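Long-range contacts in arylamine n-acetyltransferase (Mycobacterium smegmatis, PDB 1W5R), which catalyses the transfer of an acetyl group, probably from acetyl-CoA, to arylamine substrates: residues N114-A119 and Y127-G132; H35-P40 and V216-R221. The protein carries 1 engineered substitution. All coordinates share one frame; numbering follows the deposited sequence.

Contact 1 of 2, residues N114-A119 and Y127-G132; sequences NVLSVA and YLVDVG
Leu116 and Val118 exchange all their backbone bonds across this contact with Val129 and Tyr127, closing an antiparallel beta hairpin at one side of the large sheet; strand 90-98 flanks its first arm and strand 142-143 its second. Two hydrogen-bonded pairs do the work. Leu116 N gives to Val129 O at 2.9 Å and Val129 N answers to Leu116 O; Val118 N and Tyr127 O, with Tyr127 N and Val118 O (2.7 Å), repeat the pattern. Between them, the non-hydrogen-bonded pair Ser117-Leu128 contributes CA-H...O contacts, one running from Leu128 CA to Leu116 O at 3.5 Å.

Apolar contacts fall on both faces. On the side of Leu116, Val118 and Val129, which helices 25-38 and 73-87 cover, Val118 CG2 meets Val129 CG2 at 3.7 Å. Behind it, the CB atoms of Leu116 and Val129 lie 4.1 Å apart. On the other face Leu128 holds CG anti to the backbone N, and a chi2 of 61° swings its CD1 to within 3.6 Å of Val115 CG2.

The polar end follows the last strand residue. Asp130, probably the aspartate of the Cys-His-Asp triad of this enzyme family, takes His113 NE2 on OD2 and Asn77 ND2 on OD1. Val115 CG1 packs obliquely against its carboxylate, 3.6 Å from OD2, while an Asx turn ties the group to its own chain: Gly132 N reaches the anti side of Asp130 OD1 at 3.0 Å, 33° out of the carboxylate plane.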
ATOM      1  N   ASN A 114     -22.396  10.364  17.466  1.00  9.22           N
ATOM      2  CA  ASN A 114     -23.611   9.687  17.921  1.00  9.84           C
ATOM      3  C   ASN A 114     -23.232   8.218  18.019  1.00  9.74           C
ATOM      4  O   ASN A 114     -22.677   7.663  17.065  1.00 10.31           O
ATOM      5  CB  ASN A 114     -24.731   9.934  16.890  1.00 10.64           C
ATOM      6  CG  ASN A 114     -25.988   9.069  17.084  1.00 11.40           C
ATOM      7  OD1 ASN A 114     -26.616   8.699  16.093  1.00 14.73           O
ATOM      8  ND2 ASN A 114     -26.371   8.775  18.333  1.00 11.96           N
ATOM      9  N   VAL A 115     -23.478   7.617  19.191  1.00  9.63           N
ATOM     10  CA  VAL A 115     -23.197   6.200  19.422  1.00 10.28           C
ATOM     11  C   VAL A 115     -24.407   5.554  20.109  1.00 10.50           C
ATOM     12  O   VAL A 115     -25.368   6.256  20.462  1.00 10.94           O
ATOM     13  CB  VAL A 115     -21.897   5.961  20.248  1.00 10.28           C
ATOM     14  CG1 VAL A 115     -20.703   6.564  19.531  1.00 10.98           C
ATOM     15  CG2 VAL A 115     -22.014   6.511  21.685  1.00 10.75           C
ATOM     16  N   LEU A 116     -24.369   4.231  20.281  1.00 11.15           N
ATOM     17  CA  LEU A 116     -25.503   3.517  20.879  1.00 11.39           C
ATOM     18  C   LEU A 116     -25.120   2.895  22.204  1.00 12.00           C
ATOM     19  O   LEU A 116     -23.998   2.397  22.358  1.00 12.12           O
ATOM     20  CB  LEU A 116     -25.999   2.410  19.954  1.00 11.67           C
ATOM     21  CG  LEU A 116     -26.353   2.858  18.534  1.00 10.30           C
ATOM     22  CD1 LEU A 116     -26.723   1.633  17.697  1.00 11.94           C
ATOM     23  CD2 LEU A 116     -27.481   3.902  18.556  1.00 11.28           C
ATOM     24  N   SER A 117     -26.057   2.933  23.149  1.00 11.97           N
ATOM     25  CA  SER A 117     -25.939   2.136  24.360  1.00 12.84           C
ATOM     26  C   SER A 117     -27.038   1.071  24.294  1.00 13.56           C
ATOM     27  O   SER A 117     -28.237   1.404  24.253  1.00 13.52           O
ATOM     28  CB  SER A 117     -26.052   3.015  25.596  1.00 13.01           C
ATOM     29  OG  SER A 117     -26.173   2.203  26.754  1.00 13.41           O
ATOM     30  N   VAL A 118     -26.623  -0.195  24.239  1.00 14.25           N
ATOM     31  CA  VAL A 118     -27.518  -1.301  23.889  1.00 15.27           C
ATOM     32  C   VAL A 118     -27.610  -2.313  25.030  1.00 16.95           C
ATOM     33  O   VAL A 118     -26.597  -2.712  25.593  1.00 16.91           O
ATOM     34  CB  VAL A 118     -27.046  -2.004  22.587  1.00 15.01           C
ATOM     35  CG1 VAL A 118     -27.949  -3.155  22.187  1.00 15.18           C
ATOM     36  CG2 VAL A 118     -26.942  -1.000  21.440  1.00 13.80           C
ATOM     37  N   ALA A 119     -28.838  -2.699  25.365  1.00 18.70           N
ATOM     38  CA  ALA A 119     -29.072  -3.748  26.358  1.00 20.70           C
ATOM     39  C   ALA A 119     -29.718  -4.953  25.691  1.00 22.58           C
ATOM     40  O   ALA A 119     -30.569  -4.805  24.812  1.00 21.17           O
ATOM     41  CB  ALA A 119     -29.962  -3.227  27.484  1.00 21.21           C
ATOM     42  N   TYR A 127     -24.072  -2.278  26.497  1.00 17.30           N
ATOM     43  CA  TYR A 127     -22.947  -2.338  25.576  1.00 16.28           C
ATOM     44  C   TYR A 127     -22.845  -1.068  24.754  1.00 15.01           C
ATOM     45  O   TYR A 127     -23.859  -0.541  24.282  1.00 15.07           O
ATOM     46  CB  TYR A 127     -23.097  -3.533  24.644  1.00 17.84           C
ATOM     47  CG  TYR A 127     -22.955  -4.824  25.394  1.00 19.44           C
ATOM     48  CD1 TYR A 127     -24.044  -5.386  26.071  1.00 20.86           C
ATOM     49  CD2 TYR A 127     -21.721  -5.457  25.471  1.00 20.18           C
ATOM     50  CE1 TYR A 127     -23.892  -6.579  26.795  1.00 21.56           C
ATOM     51  CE2 TYR A 127     -21.563  -6.638  26.176  1.00 21.12           C
ATOM     52  CZ  TYR A 127     -22.639  -7.190  26.832  1.00 21.41           C
ATOM     53  OH  TYR A 127     -22.438  -8.362  27.530  1.00 22.94           O
ATOM     54  N   LEU A 128     -21.620  -0.576  24.606  1.00 12.83           N
ATOM     55  CA  LEU A 128     -21.340   0.477  23.627  1.00 11.72           C
ATOM     56  C   LEU A 128     -21.264  -0.131  22.239  1.00 11.79           C
ATOM     57  O   LEU A 128     -20.546  -1.111  22.010  1.00 11.37           O
ATOM     58  CB  LEU A 128     -20.037   1.199  23.966  1.00 11.58           C
ATOM     59  CG  LEU A 128     -19.619   2.297  22.971  1.00 10.50           C
ATOM     60  CD1 LEU A 128     -20.655   3.415  22.890  1.00 11.16           C
ATOM     61  CD2 LEU A 128     -18.244   2.811  23.329  1.00 11.38           C
ATOM     62  N   VAL A 129     -22.024   0.447  21.311  1.00 11.01           N
ATOM     63  CA  VAL A 129     -22.014   0.003  19.921  1.00 10.66           C
ATOM     64  C   VAL A 129     -21.788   1.243  19.065  1.00 10.41           C
ATOM     65  O   VAL A 129     -22.477   2.251  19.225  1.00 10.36           O
ATOM     66  CB  VAL A 129     -23.338  -0.706  19.541  1.00 11.06           C
ATOM     67  CG1 VAL A 129     -23.354  -1.038  18.068  1.00 12.64           C
ATOM     68  CG2 VAL A 129     -23.494  -1.988  20.383  1.00 12.46           C
ATOM     69  N   ASP A 130     -20.800   1.169  18.179  1.00  9.39           N
ATOM     70  CA  ASP A 130     -20.484   2.319  17.336  1.00  9.24           C
ATOM     71  C   ASP A 130     -19.931   1.800  16.030  1.00  9.24           C
ATOM     72  O   ASP A 130     -18.799   1.340  15.976  1.00 10.19           O
ATOM     73  CB  ASP A 130     -19.466   3.218  18.045  1.00  9.58           C
ATOM     74  CG  ASP A 130     -19.023   4.417  17.202  1.00  9.47           C
ATOM     75  OD1 ASP A 130     -19.634   4.689  16.140  1.00  8.55           O
ATOM     76  OD2 ASP A 130     -18.061   5.103  17.634  1.00  9.34           O
ATOM     77  N   VAL A 131     -20.755   1.837  14.995  1.00  8.51           N
ATOM     78  CA  VAL A 131     -20.325   1.421  13.663  1.00  8.45           C
ATOM     79  C   VAL A 131     -20.161   2.641  12.741  1.00  8.09           C
ATOM     80  O   VAL A 131     -20.048   2.496  11.520  1.00  8.46           O
ATOM     81  CB  VAL A 131     -21.274   0.368  13.041  1.00  9.37           C
ATOM     82  CG1 VAL A 131     -21.290  -0.914  13.897  1.00 10.07           C
ATOM     83  CG2 VAL A 131     -22.693   0.937  12.876  1.00 10.25           C
ATOM     84  N   GLY A 132     -20.152   3.831  13.340  1.00  8.21           N
ATOM     85  CA  GLY A 132     -20.191   5.068  12.570  1.00  8.60           C
ATOM     86  C   GLY A 132     -19.011   6.011  12.684  1.00  8.36           C
ATOM     87  O   GLY A 132     -19.073   7.135  12.157  1.00  9.50           O
TER

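Contact 2 of 2, residues H35-P40 and V216-R221; sequences HNRSIP and VTDDAR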
ATOM      1  N   HIS A  35     -22.140  -5.271   9.364  1.00 10.53           N
ATOM      2  CA  HIS A  35     -22.305  -3.852   9.051  1.00 10.47           C
ATOM      3  C   HIS A  35     -20.944  -3.208   8.716  1.00 10.46           C
ATOM      4  O   HIS A  35     -20.806  -2.512   7.696  1.00 10.07           O
ATOM      5  CB  HIS A  35     -23.004  -3.157  10.220  1.00 10.85           C
ATOM      6  CG  HIS A  35     -23.415  -1.741   9.949  1.00 10.50           C
ATOM      7  ND1 HIS A  35     -24.735  -1.336  10.002  1.00 10.74           N
ATOM      8  CD2 HIS A  35     -22.690  -0.631   9.657  1.00 10.21           C
ATOM      9  CE1 HIS A  35     -24.803  -0.039   9.752  1.00 11.14           C
ATOM     10  NE2 HIS A  35     -23.578   0.412   9.538  1.00 10.70           N
ATOM     11  N   ASN A  36     -19.937  -3.499   9.540  1.00 10.43           N
ATOM     12  CA  ASN A  36     -18.588  -2.962   9.348  1.00 10.67           C
ATOM     13  C   ASN A  36     -18.074  -3.199   7.933  1.00 10.36           C
ATOM     14  O   ASN A  36     -17.470  -2.309   7.329  1.00  9.83           O
ATOM     15  CB  ASN A  36     -17.593  -3.657  10.292  1.00 10.55           C
ATOM     16  CG  ASN A  36     -17.617  -3.125  11.728  1.00 11.16           C
ATOM     17  OD1 ASN A  36     -18.049  -1.992  12.033  1.00 12.68           O
ATOM     18  ND2 ASN A  36     -17.101  -3.936  12.618  1.00  9.47           N
ATOM     19  N   ARG A  37     -18.266  -4.416   7.425  1.00 11.13           N
ATOM     20  CA  ARG A  37     -17.685  -4.767   6.134  1.00 11.39           C
ATOM     21  C   ARG A  37     -18.551  -4.423   4.940  1.00 11.32           C
ATOM     22  O   ARG A  37     -18.076  -4.471   3.811  1.00 11.78           O
ATOM     23  CB  ARG A  37     -17.289  -6.259   6.057  1.00 11.97           C
ATOM     24  CG  ARG A  37     -18.464  -7.242   5.987  1.00 11.92           C
ATOM     25  CD  ARG A  37     -17.991  -8.682   5.859  1.00 12.81           C
ATOM     26  NE  ARG A  37     -17.340  -9.167   7.079  1.00 13.86           N
ATOM     27  CZ  ARG A  37     -17.959  -9.815   8.068  1.00 14.85           C
ATOM     28  NH1 ARG A  37     -17.254 -10.227   9.119  1.00 15.52           N
ATOM     29  NH2 ARG A  37     -19.280 -10.050   8.021  1.00 14.43           N
ATOM     30  N   SER A  38     -19.825  -4.107   5.191  1.00 11.26           N
ATOM     31  CA  SER A  38     -20.810  -3.962   4.109  1.00 12.07           C
ATOM     32  C   SER A  38     -21.251  -2.544   3.759  1.00 12.09           C
ATOM     33  O   SER A  38     -21.557  -2.272   2.588  1.00 12.99           O
ATOM     34  CB  SER A  38     -22.072  -4.767   4.438  1.00 12.30           C
ATOM     35  OG  SER A  38     -21.793  -6.146   4.626  1.00 13.22           O
ATOM     36  N   ILE A  39     -21.338  -1.678   4.769  1.00 11.25           N
ATOM     37  CA  ILE A  39     -21.826  -0.312   4.551  1.00 10.94           C
ATOM     38  C   ILE A  39     -20.670   0.632   4.904  1.00 10.31           C
ATOM     39  O   ILE A  39     -20.270   0.714   6.064  1.00 10.11           O
ATOM     40  CB  ILE A  39     -23.101   0.020   5.389  1.00 10.99           C
ATOM     41  CG1 ILE A  39     -24.192  -1.051   5.193  1.00 10.70           C
ATOM     42  CG2 ILE A  39     -23.645   1.405   5.020  1.00 11.35           C
ATOM     43  CD1 ILE A  39     -25.472  -0.793   6.025  1.00 12.52           C
ATOM     44  N   PRO A  40     -20.116   1.315   3.896  1.00  9.65           N
ATOM     45  CA  PRO A  40     -18.968   2.157   4.187  1.00  9.19           C
ATOM     46  C   PRO A  40     -19.330   3.473   4.878  1.00  8.47           C
ATOM     47  O   PRO A  40     -20.460   3.962   4.764  1.00  8.82           O
ATOM     48  CB  PRO A  40     -18.387   2.418   2.797  1.00  9.25           C
ATOM     49  CG  PRO A  40     -19.606   2.453   1.902  1.00 11.37           C
ATOM     50  CD  PRO A  40     -20.490   1.361   2.467  1.00 10.05           C
ATOM     51  N   VAL A 216     -14.339  -1.492   7.037  1.00 10.09           N
ATOM     52  CA  VAL A 216     -13.493  -2.354   7.862  1.00 10.31           C
ATOM     53  C   VAL A 216     -13.842  -3.809   7.607  1.00 10.75           C
ATOM     54  O   VAL A 216     -14.988  -4.220   7.805  1.00 11.17           O
ATOM     55  CB  VAL A 216     -13.630  -2.052   9.382  1.00 10.21           C
ATOM     56  CG1 VAL A 216     -12.695  -2.950  10.202  1.00 11.00           C
ATOM     57  CG2 VAL A 216     -13.317  -0.587   9.664  1.00  9.24           C
ATOM     58  N   THR A 217     -12.837  -4.578   7.184  1.00 11.33           N
ATOM     59  CA  THR A 217     -13.003  -6.004   6.929  1.00 12.30           C
ATOM     60  C   THR A 217     -12.391  -6.775   8.095  1.00 12.25           C
ATOM     61  O   THR A 217     -11.777  -6.176   8.994  1.00 12.32           O
ATOM     62  CB  THR A 217     -12.278  -6.418   5.636  1.00 12.92           C
ATOM     63  OG1 THR A 217     -10.865  -6.265   5.809  1.00 14.18           O
ATOM     64  CG2 THR A 217     -12.740  -5.559   4.450  1.00 14.15           C
ATOM     65  N   ASP A 218     -12.534  -8.101   8.076  1.00 12.39           N
ATOM     66  CA  ASP A 218     -11.922  -8.912   9.135  1.00 13.52           C
ATOM     67  C   ASP A 218     -10.420  -8.667   9.245  1.00 13.76           C
ATOM     68  O   ASP A 218      -9.868  -8.737  10.347  1.00 14.53           O
ATOM     69  CB  ASP A 218     -12.149 -10.413   8.905  1.00 14.14           C
ATOM     70  CG  ASP A 218     -13.611 -10.807   8.955  1.00 15.70           C
ATOM     71  OD1 ASP A 218     -14.488  -9.947   9.215  1.00 15.37           O
ATOM     72  OD2 ASP A 218     -13.887 -12.010   8.747  1.00 18.56           O
ATOM     73  N   ASP A 219      -9.775  -8.387   8.110  1.00 14.27           N
ATOM     74  CA  ASP A 219      -8.308  -8.293   8.040  1.00 15.18           C
ATOM     75  C   ASP A 219      -7.743  -6.889   8.091  1.00 14.03           C
ATOM     76  O   ASP A 219      -6.561  -6.712   8.385  1.00 14.50           O
ATOM     77  CB  ASP A 219      -7.787  -8.942   6.758  1.00 16.60           C
ATOM     78  CG  ASP A 219      -8.026 -10.431   6.717  1.00 20.13           C
ATOM     79  OD1 ASP A 219      -7.970 -11.080   7.781  1.00 23.42           O
ATOM     80  OD2 ASP A 219      -8.249 -10.952   5.603  1.00 25.85           O
ATOM     81  N   ALA A 220      -8.556  -5.879   7.787  1.00 12.73           N
ATOM     82  CA  ALA A 220      -7.963  -4.549   7.627  1.00 11.76           C
ATOM     83  C   ALA A 220      -8.949  -3.411   7.815  1.00 11.05           C
ATOM     84  O   ALA A 220     -10.131  -3.572   7.540  1.00 11.33           O
ATOM     85  CB  ALA A 220      -7.286  -4.421   6.262  1.00 13.32           C
ATOM     86  N   ARG A 221      -8.424  -2.268   8.242  1.00 10.22           N
ATOM     87  CA  ARG A 221      -9.181  -1.015   8.266  1.00  9.47           C
ATOM     88  C   ARG A 221      -8.755  -0.176   7.077  1.00 10.10           C
ATOM     89  O   ARG A 221      -7.555   0.005   6.850  1.00 10.68           O
ATOM     90  CB  ARG A 221      -8.910  -0.248   9.558  1.00  9.12           C
ATOM     91  CG  ARG A 221      -9.335  -0.995  10.817  1.00  9.18           C
ATOM     92  CD  ARG A 221      -8.932  -0.224  12.071  1.00  9.39           C
ATOM     93  NE  ARG A 221      -9.446  -0.813  13.317  1.00  9.51           N
ATOM     94  CZ  ARG A 221     -10.709  -0.692  13.740  1.00  9.28           C
ATOM     95  NH1 ARG A 221     -11.603  -0.019  13.017  1.00  9.52           N
ATOM     96  NH2 ARG A 221     -11.085  -1.249  14.890  1.00  9.32           N
TER
HETATM   97  O   HOH W   1     -14.506  -9.123   5.956  1.00 15.62           O
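Arg37 and Asp218 meet at the exposed side of this contact in a salt bridge. Arg37 NH1 points almost straight at Asp218 OD1, 2.8 Å away, with the oxygen in the guanidinium plane and the hydrogen bond arriving on its syn lone pair. The planes of the two flat groups stand 75° apart, and across this contact NH1 alone is bonded to the carboxylate, with Arg37 NE farther off. Asp218 OD1 has a second charged partner in Arg153, which probably strengthens its hold as a carboxylate.

One water joins the same two residues. It accepts from Arg37 NE at 3.0 Å and from the backbone, Asp218 N, at 3.1 Å. A bend in the arginine chain (chi3 69°) brings NE round to reach it.

In the fold, this is where the last turn of helix 25-38, from the helical N-terminal part of the arylamine N-acetyltransferase fold, meets the tight turn linking strands 212-216 and 220-225 of the C-terminal antiparallel sheet. Thr217 N to Ala220 O, 2.9 Å, closes that turn.

Backbone contacts are closer to the core. Val216 N donates to Asn36 O at 3.2 Å, from well above the carbonyl plane (46° out of it), a long bond. Val216 O faces the helix too, sitting beside Asn36 O and Arg37 N without a hydrogen bond to either. Arg37 CA approaches Val216 O at 3.2 Å in a strongly bent CA-H...O contact, and Arg37 CB lies 3.5 Å from the same oxygen.

Apolar packing is slight and sits on the buried side, where the CB of Asn36 points toward Val216. That atom, Asn36 CB, lies 4.4 Å from Val216 CB.

How the contacts relate
Along the chain, contact 1 is nested within the loop that contact 2 closes, and their centres are about 17 Å apart. They touch directly: Val131 CG2, just past the hairpin, packs 3.5 Å from His35 NE2 in helix 25-38. The same helix therefore borders both contacts, meeting the hairpin through Val32 and His35, and the end of strand 212-216 and the turn after it through Asn36 and Arg37. Contact 1 is the one at the probable active site, since it carries the likely triad aspartate. Helix 73-87 joins the two neighbourhoods as well: it packs on the hairpin, and its His76 ND1 is hydrogen-bonded to His35 NE2.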